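Local coordinates for hypothetical protein Atu1540 (Agrobacterium tumefaciens str. C58, PDB 2HWJ) that is of unknown function but, as a member of the putative ParB-like nuclease family, may act on nucleic acid, at residues A[12-17]-A[70-75]; A[89-94]-A[100-105]. All coordinates share one frame; numbering follows the deposited sequence.

Contact 1: A[12-17]-A[70-75]; sequences IAIDKL and HLVLAL
Ile14 reaches from the start of the short 3-10 turn 14-16 toward helix 69-77, where it meets Val72 and Leu75. The bond to CB heads toward the helix, and CB divides the side chain into two branches. The short branch, CG2, lies anti to the backbone N and touches Val72 CG1 at 3.7 Å. The long branch starts at Ile14 CG1, 4.3 Å from Val72 CG1. With chi2 extended at 158° it carries Ile14 CD1 along to the next turn of the helix, to stand 4.2 Å from Leu75 CB. The Ile14 and Val72 side chains run antiparallel alongside each other, whereas Leu75 lies roughly perpendicular to Ile14. Within the ParB-like family region, the turn leaving strand 9-13, outermost of the sheet within this chain, packs in this way on helix 69-77, presenting apolar groups to two helix residues three apart, which lie on one face. Leu17 approaches that same face with a second methyl, its CD1 lying 4.3 Å from Val72 CG1. Val72 CG1 therefore serves both Ile14 and Leu17. Val83 of strand 82-90 also touches Ile14 and Leu17, while Leu65 of strand 63-65 packs against Leu17 and Val72.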
# COMPACT_ATOMS: atom_id res chain seq x y z
N ILE A 12 -24.26 15.00 -7.58
CA ILE A 12 -23.85 16.38 -7.62
C ILE A 12 -23.83 16.88 -9.04
O ILE A 12 -23.65 16.08 -10.03
CB ILE A 12 -22.45 16.53 -7.02
CG1 ILE A 12 -22.12 17.98 -6.62
CG2 ILE A 12 -21.45 16.07 -7.99
CD1 ILE A 12 -21.01 18.03 -5.61
N ALA A 13 -23.96 18.20 -9.13
CA ALA A 13 -23.88 18.91 -10.39
C ALA A 13 -22.41 18.99 -10.67
O ALA A 13 -21.62 19.51 -9.83
CB ALA A 13 -24.40 20.29 -10.25
N ILE A 14 -22.05 18.54 -11.86
CA ILE A 14 -20.68 18.64 -12.27
C ILE A 14 -20.15 20.08 -12.20
O ILE A 14 -18.98 20.31 -11.90
CB ILE A 14 -20.48 18.08 -13.70
CG1 ILE A 14 -20.70 16.56 -13.73
CG2 ILE A 14 -19.05 18.45 -14.19
CD1 ILE A 14 -21.02 16.10 -15.12
N ASP A 15 -20.99 21.07 -12.43
CA ASP A 15 -20.45 22.40 -12.34
C ASP A 15 -20.11 22.74 -10.85
O ASP A 15 -19.73 23.82 -10.53
CB ASP A 15 -21.41 23.40 -13.01
CG ASP A 15 -22.65 23.60 -12.20
OD1 ASP A 15 -22.55 23.53 -10.96
OD2 ASP A 15 -23.76 23.82 -12.76
N LYS A 16 -20.31 21.82 -9.93
CA LYS A 16 -20.12 22.14 -8.53
C LYS A 16 -18.95 21.37 -7.94
O LYS A 16 -18.54 21.71 -6.87
CB LYS A 16 -21.41 21.88 -7.72
CG LYS A 16 -22.50 22.87 -8.02
CD LYS A 16 -22.75 23.88 -6.89
CE LYS A 16 -23.71 25.03 -7.31
NZ LYS A 16 -22.99 26.02 -8.26
N LEU A 17 -18.40 20.37 -8.64
CA LEU A 17 -17.25 19.63 -8.17
C LEU A 17 -16.01 20.42 -8.20
O LEU A 17 -15.69 21.08 -9.18
CB LEU A 17 -16.95 18.41 -9.00
CG LEU A 17 -17.80 17.22 -8.67
CD1 LEU A 17 -17.85 16.31 -9.91
CD2 LEU A 17 -17.19 16.54 -7.49
N HIS A 70 -10.64 13.05 -16.34
CA HIS A 70 -10.76 13.03 -17.77
C HIS A 70 -12.22 12.80 -18.03
O HIS A 70 -12.87 13.52 -18.75
CB HIS A 70 -9.86 11.92 -18.32
CG HIS A 70 -8.39 12.21 -18.18
ND1 HIS A 70 -7.68 12.93 -19.12
CD2 HIS A 70 -7.53 11.97 -17.17
CE1 HIS A 70 -6.43 13.09 -18.72
NE2 HIS A 70 -6.32 12.53 -17.53
N LEU A 71 -12.79 11.86 -17.31
CA LEU A 71 -14.13 11.41 -17.56
C LEU A 71 -15.03 12.51 -17.18
O LEU A 71 -15.96 12.83 -17.95
CB LEU A 71 -14.42 10.20 -16.71
CG LEU A 71 -15.89 9.87 -16.90
CD1 LEU A 71 -16.14 9.49 -18.35
CD2 LEU A 71 -16.42 8.81 -15.94
N VAL A 72 -14.78 13.14 -16.05
CA VAL A 72 -15.69 14.23 -15.69
C VAL A 72 -15.66 15.44 -16.66
O VAL A 72 -16.74 15.98 -17.02
CB VAL A 72 -15.59 14.65 -14.21
CG1 VAL A 72 -16.48 15.81 -13.93
CG2 VAL A 72 -16.01 13.48 -13.27
N LEU A 73 -14.48 15.84 -17.14
CA LEU A 73 -14.49 16.89 -18.16
C LEU A 73 -15.21 16.38 -19.43
O LEU A 73 -15.96 17.13 -20.08
CB LEU A 73 -13.09 17.34 -18.44
CG LEU A 73 -12.76 18.49 -19.41
CD1 LEU A 73 -13.48 19.79 -19.01
CD2 LEU A 73 -11.25 18.69 -19.50
N ALA A 74 -14.99 15.11 -19.77
CA ALA A 74 -15.62 14.59 -20.98
C ALA A 74 -17.13 14.81 -20.84
O ALA A 74 -17.81 15.32 -21.78
CB ALA A 74 -15.32 13.12 -21.19
N LEU A 75 -17.66 14.45 -19.67
CA LEU A 75 -19.12 14.42 -19.50
C LEU A 75 -19.60 15.87 -19.48
O LEU A 75 -20.62 16.24 -20.06
CB LEU A 75 -19.51 13.70 -18.21
CG LEU A 75 -19.93 12.24 -18.02
CD1 LEU A 75 -19.65 11.35 -19.11
CD2 LEU A 75 -19.33 11.68 -16.76

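Contact 2: A[89-94]-A[100-105]; sequences AKFSHL and WSVMDH
Val102 straddles the side chains of Phe91 and Leu94, one methyl resting on each. CG1 sits 4.3 Å above the plane of the Phe91 ring, over its centre, with CZ the nearest ring atom. Val102 CG2 turns the other way and meets Leu94 CD1 at 4.1 Å, Leu94 and Val102 lying roughly perpendicular. The shallow surface under the two methyls is made by a type I beta turn, Phe91 to Leu94, which follows strand 82-90 and is closed by the bond from Leu94 N to Phe91 O (2.8 Å). Its first and last residues both direct their side chains at helix 96-105, so a tight turn becomes the seat for a helix that follows in the chain. Beside Val102, Met103, present as selenomethionine, makes a Met-aromatic contact at the ring's edge. A bend at chi2 (-75°) brings its SE to 3.7 Å from Phe91 CE2. From the ring centroid SE lies 74° off the normal, near the ring plane. Val56 of strand 52-57 packs on both Phe91 and Met103, and His196 of the third subunit, another copy of the protein, packs on Phe91 and Leu94.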
# COMPACT_ATOMS: atom_id res chain seq x y z
N ALA A 89 -14.37 10.12 2.20
CA ALA A 89 -13.69 10.71 3.33
C ALA A 89 -14.28 12.05 3.58
O ALA A 89 -14.80 12.71 2.67
CB ALA A 89 -12.21 10.83 3.06
N LYS A 90 -14.16 12.47 4.83
CA LYS A 90 -14.90 13.62 5.32
C LYS A 90 -13.91 14.51 6.03
O LYS A 90 -13.44 14.17 7.13
CB LYS A 90 -16.00 13.15 6.28
CG LYS A 90 -17.27 13.95 6.16
CD LYS A 90 -18.47 13.34 6.97
CE LYS A 90 -19.70 14.32 6.99
NZ LYS A 90 -19.85 15.29 5.71
N PHE A 91 -13.55 15.62 5.42
CA PHE A 91 -12.68 16.60 6.04
C PHE A 91 -13.36 17.95 6.25
O PHE A 91 -12.70 18.98 6.50
CB PHE A 91 -11.44 16.83 5.21
CG PHE A 91 -10.68 15.63 4.89
CD1 PHE A 91 -10.33 14.73 5.83
CD2 PHE A 91 -10.27 15.41 3.60
CE1 PHE A 91 -9.60 13.59 5.54
CE2 PHE A 91 -9.52 14.27 3.28
CZ PHE A 91 -9.20 13.34 4.29
N SER A 92 -14.67 17.97 6.19
CA SER A 92 -15.37 19.21 6.29
C SER A 92 -15.26 19.77 7.68
O SER A 92 -15.70 20.81 7.89
CB SER A 92 -16.83 19.00 5.91
OG SER A 92 -17.29 17.92 6.71
N HIS A 93 -14.67 19.16 8.66
CA HIS A 93 -14.41 19.98 9.88
C HIS A 93 -13.18 20.91 9.69
O HIS A 93 -12.94 21.77 10.49
CB HIS A 93 -14.25 19.14 11.16
CG HIS A 93 -13.21 18.10 11.03
ND1 HIS A 93 -13.27 17.12 10.06
CD2 HIS A 93 -12.04 17.90 11.68
CE1 HIS A 93 -12.19 16.36 10.14
NE2 HIS A 93 -11.42 16.80 11.13
N LEU A 94 -12.38 20.72 8.67
CA LEU A 94 -11.19 21.57 8.55
C LEU A 94 -11.42 22.95 7.89
O LEU A 94 -12.25 23.08 6.95
CB LEU A 94 -10.09 20.82 7.76
CG LEU A 94 -9.80 19.42 8.31
CD1 LEU A 94 -8.74 18.66 7.57
CD2 LEU A 94 -9.46 19.43 9.81
N TRP A 100 -6.13 21.77 2.57
CA TRP A 100 -5.28 21.45 1.43
C TRP A 100 -4.05 20.72 1.83
O TRP A 100 -3.64 19.78 1.16
CB TRP A 100 -4.81 22.71 0.76
CG TRP A 100 -5.83 23.27 -0.08
CD1 TRP A 100 -6.49 24.45 0.13
CD2 TRP A 100 -6.43 22.65 -1.24
NE1 TRP A 100 -7.45 24.59 -0.84
CE2 TRP A 100 -7.44 23.52 -1.69
CE3 TRP A 100 -6.26 21.41 -1.89
CZ2 TRP A 100 -8.20 23.27 -2.84
CZ3 TRP A 100 -7.02 21.13 -3.03
CH2 TRP A 100 -7.98 22.10 -3.51
N SER A 101 -3.44 21.16 2.93
CA SER A 101 -2.36 20.45 3.58
C SER A 101 -2.67 18.97 3.81
O SER A 101 -1.88 18.10 3.44
CB SER A 101 -2.03 21.12 4.91
OG SER A 101 -1.23 20.30 5.70
N VAL A 102 -3.82 18.68 4.42
CA VAL A 102 -4.11 17.31 4.71
C VAL A 102 -4.26 16.53 3.39
O VAL A 102 -3.71 15.39 3.28
CB VAL A 102 -5.30 17.19 5.62
CG1 VAL A 102 -5.93 15.88 5.54
CG2 VAL A 102 -4.83 17.40 7.02
N MSE A 103 -4.98 17.13 2.43
CA MSE A 103 -5.11 16.52 1.10
C MSE A 103 -3.72 16.26 0.44
O MSE A 103 -3.39 15.14 -0.08
CB MSE A 103 -5.89 17.44 0.17
CG MSE A 103 -7.29 17.73 0.61
SE MSE A 103 -8.44 16.16 0.29
CE MSE A 103 -8.80 16.65 -1.60
N ASP A 104 -2.90 17.30 0.48
CA ASP A 104 -1.59 17.21 -0.10
C ASP A 104 -0.86 16.08 0.58
O ASP A 104 -0.20 15.30 -0.06
CB ASP A 104 -0.85 18.50 0.15
CG ASP A 104 0.61 18.45 -0.28
OD1 ASP A 104 0.97 17.83 -1.35
OD2 ASP A 104 1.37 19.04 0.52
N HIS A 105 -1.03 15.98 1.88
CA HIS A 105 -0.29 15.06 2.71
C HIS A 105 -0.76 13.66 2.44
O HIS A 105 -0.03 12.71 2.66
CB HIS A 105 -0.63 15.37 4.15
CG HIS A 105 0.47 15.10 5.09
ND1 HIS A 105 1.08 16.11 5.81
CD2 HIS A 105 1.06 13.94 5.47
CE1 HIS A 105 2.03 15.58 6.58
NE2 HIS A 105 2.03 14.26 6.39

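From the N terminus, the chain runs along strand 9-13 and opens contact 1 at its end. The loop closed there is long: 52 residues, including helix 26-37 and strands 52-57 and 63-65, pass before helix 69-77 completes it. Strand 82-90 then enters the sheet between 9-13 and 52-57, and contact 2 opens at its far end, to be closed by helix 96-105 after only five intervening residues. The two loops stand in series, neither nesting nor crossing, and the contacts are centred 21 Å apart without touching. Strand 82-90 joins them: it begins beside contact 1, so the same mixed sheet meets a helix at each site.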